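Local coordinates for fiber protein (Duck adenovirus 1, PDB 6ITX) that probably attaches the virus to receptors on the host cell through the trimeric C-terminal head domain of its fiber, at residues Ala198-Val212 against Cys249-Ala262. Residues are numbered along the deposited sequence; the frame is centred on the assembly and turned at random.
Sequences ANAISYTNNRVNLAV and CPCTVNTGATTLNA
Val208, Asn209 and Leu210 pair in parallel with Cys251, Thr252 and Val253, adding the short strand 208-210 to the end of strand 241-253; the two directions diverge by 39°. Four backbone bonds alternate across the seam: Val208 N to Pro250 O, Thr252 N to Val208 O, Leu210 N to Thr252 O at 2.7 Å, and Asn254 N to Leu210 O just past the last pair. A separate backbone bond, Ala198 N to Asn261 O, ties down the other end of 198-212.

There the side-chain amide of Asn261 reinforces the backbone bond and joins three parts of the loop. Its ND2 donates a hydrogen bond to Ala198 O at 3.0 Å, from well above that carbonyl plane, and another to a water that in turn donates to Ala200 O. Its OD1 receives Arg207 NH2 at 3.1 Å on a lone pair, with the guanidinium turned 80° to the amide. The extended arginine chain, chi3 176°, carries the guanidinium to Asn261, and a bent bond from NE to Thr204 O helps to orient it. Nearby, Pro250 points CG at the centre of the Tyr203 ring, 3.4 Å from the centroid, a CH-pi contact; Ala198 CB lies against the same proline. On the buried face of the paired strands, Val208 CG1 and Leu210 CD1 both touch Cys251 CB, at 3.7 and 3.9 Å.

Ser202 O accepts a hydrogen bond from Gln140 of a second subunit and Tyr203 packs on its Pro293, placing the type I turn Tyr203-Asn206 at a subunit interface. The whole is a parallel edge-strand addition to an otherwise antiparallel sheet in the adenovirus fiber head, with Asn199 touching a bound glutamine.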
loop_
_atom_site.group_PDB
_atom_site.type_symbol
_atom_site.label_atom_id
_atom_site.label_comp_id
_atom_site.label_asym_id
_atom_site.label_seq_id
_atom_site.Cartn_x
_atom_site.Cartn_y
_atom_site.Cartn_z
ATOM N N ALA A 198 6.346 7.584 15.492
ATOM C CA ALA A 198 6.660 6.243 15.011
ATOM C C ALA A 198 7.123 5.349 16.163
ATOM O O ALA A 198 7.893 5.776 17.030
ATOM C CB ALA A 198 7.717 6.310 13.911
ATOM N N ASN A 199 6.655 4.096 16.157
ATOM C CA ASN A 199 6.882 3.183 17.277
ATOM C C ASN A 199 8.344 3.154 17.702
ATOM O O ASN A 199 9.244 3.057 16.867
ATOM C CB ASN A 199 6.439 1.768 16.906
ATOM C CG ASN A 199 6.651 0.777 18.047
ATOM O OD1 ASN A 199 7.677 0.082 18.126
ATOM N ND2 ASN A 199 5.676 0.713 18.943
ATOM N N ALA A 200 8.577 3.212 19.014
ATOM C CA ALA A 200 9.956 3.280 19.504
ATOM C C ALA A 200 10.689 1.950 19.332
ATOM O O ALA A 200 11.829 1.928 18.854
ATOM C CB ALA A 200 9.990 3.733 20.962
ATOM N N ILE A 201 10.061 0.829 19.707
ATOM C CA ILE A 201 10.758 -0.453 19.598
ATOM C C ILE A 201 11.098 -0.742 18.139
ATOM O O ILE A 201 12.258 -0.967 17.781
ATOM C CB ILE A 201 9.924 -1.594 20.202
ATOM C CG1 ILE A 201 10.072 -1.677 21.726
ATOM C CG2 ILE A 201 10.386 -2.920 19.648
ATOM C CD1 ILE A 201 9.233 -0.737 22.464
ATOM N N SER A 202 10.093 -0.713 17.265
ATOM C CA SER A 202 10.299 -1.249 15.922
ATOM C C SER A 202 11.130 -0.351 15.003
ATOM O O SER A 202 11.577 -0.834 13.951
ATOM C CB SER A 202 8.948 -1.544 15.290
ATOM O OG SER A 202 8.342 -2.610 16.000
ATOM N N TYR A 203 11.374 0.913 15.366
ATOM C CA TYR A 203 12.164 1.802 14.529
ATOM C C TYR A 203 13.509 2.162 15.145
ATOM O O TYR A 203 14.247 2.961 14.552
ATOM C CB TYR A 203 11.359 3.063 14.210
ATOM C CG TYR A 203 10.226 2.794 13.253
ATOM C CD1 TYR A 203 10.483 2.379 11.957
ATOM C CD2 TYR A 203 8.899 2.912 13.648
ATOM C CE1 TYR A 203 9.460 2.115 11.070
ATOM C CE2 TYR A 203 7.862 2.650 12.757
ATOM C CZ TYR A 203 8.155 2.246 11.463
ATOM O OH TYR A 203 7.149 1.967 10.554
ATOM N N THR A 204 13.846 1.586 16.309
ATOM C CA THR A 204 15.105 1.914 16.977
ATOM C C THR A 204 16.269 1.904 15.999
ATOM O O THR A 204 17.152 2.770 16.058
ATOM C CB THR A 204 15.424 0.924 18.115
ATOM O OG1 THR A 204 14.229 0.481 18.757
ATOM C CG2 THR A 204 16.318 1.586 19.157
ATOM N N ASN A 205 16.294 0.930 15.094
ATOM C CA ASN A 205 17.399 0.798 14.164
ATOM C C ASN A 205 16.987 1.017 12.709
ATOM O O ASN A 205 17.750 0.672 11.803
ATOM C CB ASN A 205 18.060 -0.558 14.374
ATOM C CG ASN A 205 18.669 -0.680 15.761
ATOM O OD1 ASN A 205 18.340 -1.577 16.527
ATOM N ND2 ASN A 205 19.543 0.257 16.099
ATOM N N ASN A 206 15.816 1.614 12.467
ATOM C CA ASN A 206 15.340 2.004 11.135
ATOM C C ASN A 206 14.861 3.448 11.155
ATOM O O ASN A 206 13.745 3.761 10.737
ATOM C CB ASN A 206 14.179 1.145 10.632
ATOM C CG ASN A 206 14.481 -0.334 10.645
ATOM O OD1 ASN A 206 14.089 -1.037 11.571
ATOM N ND2 ASN A 206 15.139 -0.825 9.599
ATOM N N ARG A 207 15.676 4.350 11.682
ATOM C CA ARG A 207 15.320 5.757 11.704
ATOM C C ARG A 207 16.572 6.572 11.447
ATOM O O ARG A 207 17.645 6.245 11.956
ATOM C CB ARG A 207 14.695 6.163 13.046
ATOM C CG ARG A 207 15.572 5.759 14.216
ATOM C CD ARG A 207 15.120 6.294 15.552
ATOM N NE ARG A 207 15.989 5.746 16.590
ATOM C CZ ARG A 207 15.934 6.042 17.883
ATOM N NH1 ARG A 207 16.800 5.460 18.703
ATOM N NH2 ARG A 207 15.035 6.907 18.362
ATOM N N VAL A 208 16.434 7.624 10.677
ATOM C CA VAL A 208 17.574 8.447 10.309
ATOM C C VAL A 208 17.668 9.636 11.267
ATOM O O VAL A 208 16.651 10.201 11.691
ATOM C CB VAL A 208 17.443 8.896 8.844
ATOM C CG1 VAL A 208 16.123 9.631 8.624
ATOM C CG2 VAL A 208 18.630 9.723 8.415
ATOM N N ASN A 209 18.897 9.977 11.655
ATOM C CA ASN A 209 19.183 11.216 12.368
ATOM C C ASN A 209 19.287 12.349 11.351
ATOM O O ASN A 209 19.994 12.213 10.347
ATOM C CB ASN A 209 20.496 11.063 13.143
ATOM C CG ASN A 209 20.585 11.976 14.356
ATOM O OD1 ASN A 209 19.626 12.668 14.707
ATOM N ND2 ASN A 209 21.739 11.961 15.022
ATOM N N LEU A 210 18.590 13.456 11.591
ATOM C CA LEU A 210 18.582 14.582 10.657
ATOM C C LEU A 210 19.294 15.795 11.239
ATOM O O LEU A 210 19.194 16.080 12.437
ATOM C CB LEU A 210 17.160 14.999 10.274
ATOM C CG LEU A 210 16.248 13.966 9.623
ATOM C CD1 LEU A 210 14.933 14.640 9.279
ATOM C CD2 LEU A 210 16.884 13.309 8.381
ATOM N N ALA A 211 19.979 16.531 10.372
ATOM C CA ALA A 211 20.544 17.809 10.770
ATOM C C ALA A 211 19.423 18.807 11.072
ATOM O O ALA A 211 18.307 18.709 10.548
ATOM C CB ALA A 211 21.474 18.341 9.673
ATOM N N VAL A 212 19.729 19.789 11.928
ATOM C CA VAL A 212 18.758 20.855 12.211
ATOM C C VAL A 212 18.803 21.994 11.191
ATOM O O VAL A 212 17.914 22.862 11.202
ATOM C CB VAL A 212 18.951 21.404 13.638
ATOM C CG1 VAL A 212 17.699 22.097 14.101
ATOM C CG2 VAL A 212 19.262 20.255 14.578
ATOM N N CYS A 249 10.352 6.870 6.144
ATOM C CA CYS A 249 11.349 6.393 7.071
ATOM C C CYS A 249 11.286 7.289 8.294
ATOM O O CYS A 249 11.432 8.518 8.168
ATOM C CB CYS A 249 12.747 6.433 6.466
ATOM S SG CYS A 249 13.957 5.949 7.690
ATOM N N PRO A 250 11.045 6.731 9.477
ATOM C CA PRO A 250 11.037 7.560 10.681
ATOM C C PRO A 250 12.388 8.228 10.910
ATOM O O PRO A 250 13.427 7.795 10.407
ATOM C CB PRO A 250 10.688 6.559 11.786
ATOM C CG PRO A 250 9.805 5.585 11.075
ATOM C CD PRO A 250 10.490 5.396 9.741
ATOM N N CYS A 251 12.358 9.324 11.662
ATOM C CA CYS A 251 13.548 10.139 11.848
ATOM C C CYS A 251 13.580 10.732 13.249
ATOM O O CYS A 251 12.565 10.805 13.955
ATOM C CB CYS A 251 13.597 11.278 10.842
ATOM S SG CYS A 251 12.135 12.298 11.073
ATOM N N THR A 252 14.775 11.176 13.619
ATOM C CA THR A 252 15.032 11.916 14.840
ATOM C C THR A 252 15.930 13.095 14.502
ATOM O O THR A 252 16.807 12.996 13.632
ATOM C CB THR A 252 15.676 11.022 15.908
ATOM O OG1 THR A 252 15.469 11.622 17.187
ATOM C CG2 THR A 252 17.173 10.850 15.673
ATOM N N VAL A 253 15.706 14.218 15.162
ATOM C CA VAL A 253 16.492 15.410 14.867
ATOM C C VAL A 253 17.519 15.615 15.972
ATOM O O VAL A 253 17.212 15.472 17.164
ATOM C CB VAL A 253 15.587 16.640 14.676
ATOM C CG1 VAL A 253 16.344 17.743 13.951
ATOM C CG2 VAL A 253 14.350 16.264 13.866
ATOM N N ASN A 254 18.734 16.006 15.562
ATOM C CA ASN A 254 19.935 15.856 16.385
ATOM C C ASN A 254 19.756 16.405 17.792
ATOM O O ASN A 254 20.238 15.797 18.761
ATOM C CB ASN A 254 21.128 16.543 15.695
ATOM C CG ASN A 254 22.478 16.087 16.250
ATOM O OD1 ASN A 254 22.686 16.050 17.471
ATOM N ND2 ASN A 254 23.389 15.707 15.353
ATOM N N THR A 255 19.041 17.524 17.936
ATOM C CA THR A 255 19.041 18.289 19.184
ATOM C C THR A 255 17.606 18.538 19.679
ATOM O O THR A 255 17.173 19.672 19.878
ATOM C CB THR A 255 19.817 19.580 18.954
ATOM O OG1 THR A 255 19.510 20.076 17.644
ATOM C CG2 THR A 255 21.329 19.333 19.051
ATOM N N GLY A 256 16.867 17.453 19.920
ATOM C CA GLY A 256 15.484 17.538 20.335
ATOM C C GLY A 256 15.316 17.545 21.850
ATOM O O GLY A 256 16.259 17.391 22.627
ATOM N N ALA A 257 14.055 17.731 22.258
ATOM C CA ALA A 257 13.672 17.788 23.660
ATOM C C ALA A 257 12.977 16.524 24.152
ATOM O O ALA A 257 12.791 16.373 25.367
ATOM C CB ALA A 257 12.754 18.997 23.913
ATOM N N THR A 258 12.586 15.622 23.251
ATOM C CA THR A 258 11.926 14.383 23.640
ATOM C C THR A 258 12.469 13.215 22.817
ATOM O O THR A 258 13.046 13.392 21.740
ATOM C CB THR A 258 10.392 14.482 23.496
ATOM O OG1 THR A 258 10.054 15.126 22.259
ATOM C CG2 THR A 258 9.783 15.267 24.673
ATOM N N THR A 259 12.275 12.010 23.365
ATOM C CA THR A 259 12.726 10.717 22.845
ATOM C C THR A 259 11.964 10.251 21.576
ATOM O O THR A 259 12.199 9.126 21.111
ATOM C CB THR A 259 12.587 9.665 23.965
ATOM O OG1 THR A 259 12.688 8.337 23.428
ATOM C CG2 THR A 259 11.243 9.821 24.686
ATOM N N LEU A 260 11.089 11.084 21.005
ATOM C CA LEU A 260 10.070 10.627 20.071
ATOM C C LEU A 260 10.566 10.615 18.627
ATOM O O LEU A 260 11.461 11.377 18.247
ATOM C CB LEU A 260 8.841 11.524 20.158
ATOM C CG LEU A 260 8.065 11.495 21.462
ATOM C CD1 LEU A 260 6.679 12.078 21.226
ATOM C CD2 LEU A 260 7.992 10.066 21.993
ATOM N N ASN A 261 9.935 9.762 17.813
ATOM C CA ASN A 261 10.291 9.573 16.407
ATOM C C ASN A 261 9.348 10.385 15.525
ATOM O O ASN A 261 8.125 10.220 15.601
ATOM C CB ASN A 261 10.202 8.098 16.002
ATOM C CG ASN A 261 11.244 7.229 16.671
ATOM O OD1 ASN A 261 12.350 7.666 16.974
ATOM N ND2 ASN A 261 10.895 5.972 16.880
ATOM N N ALA A 262 9.912 11.233 14.670
ATOM C CA ALA A 262 9.111 11.880 13.647
ATOM C C ALA A 262 9.160 11.004 12.400
ATOM O O ALA A 262 9.764 9.929 12.413
ATOM C CB ALA A 262 9.610 13.301 13.389
HETATM O O HOH W 1 8.675 7.570 19.006
HETATM O O HOH W 2 13.064 4.401 18.382
#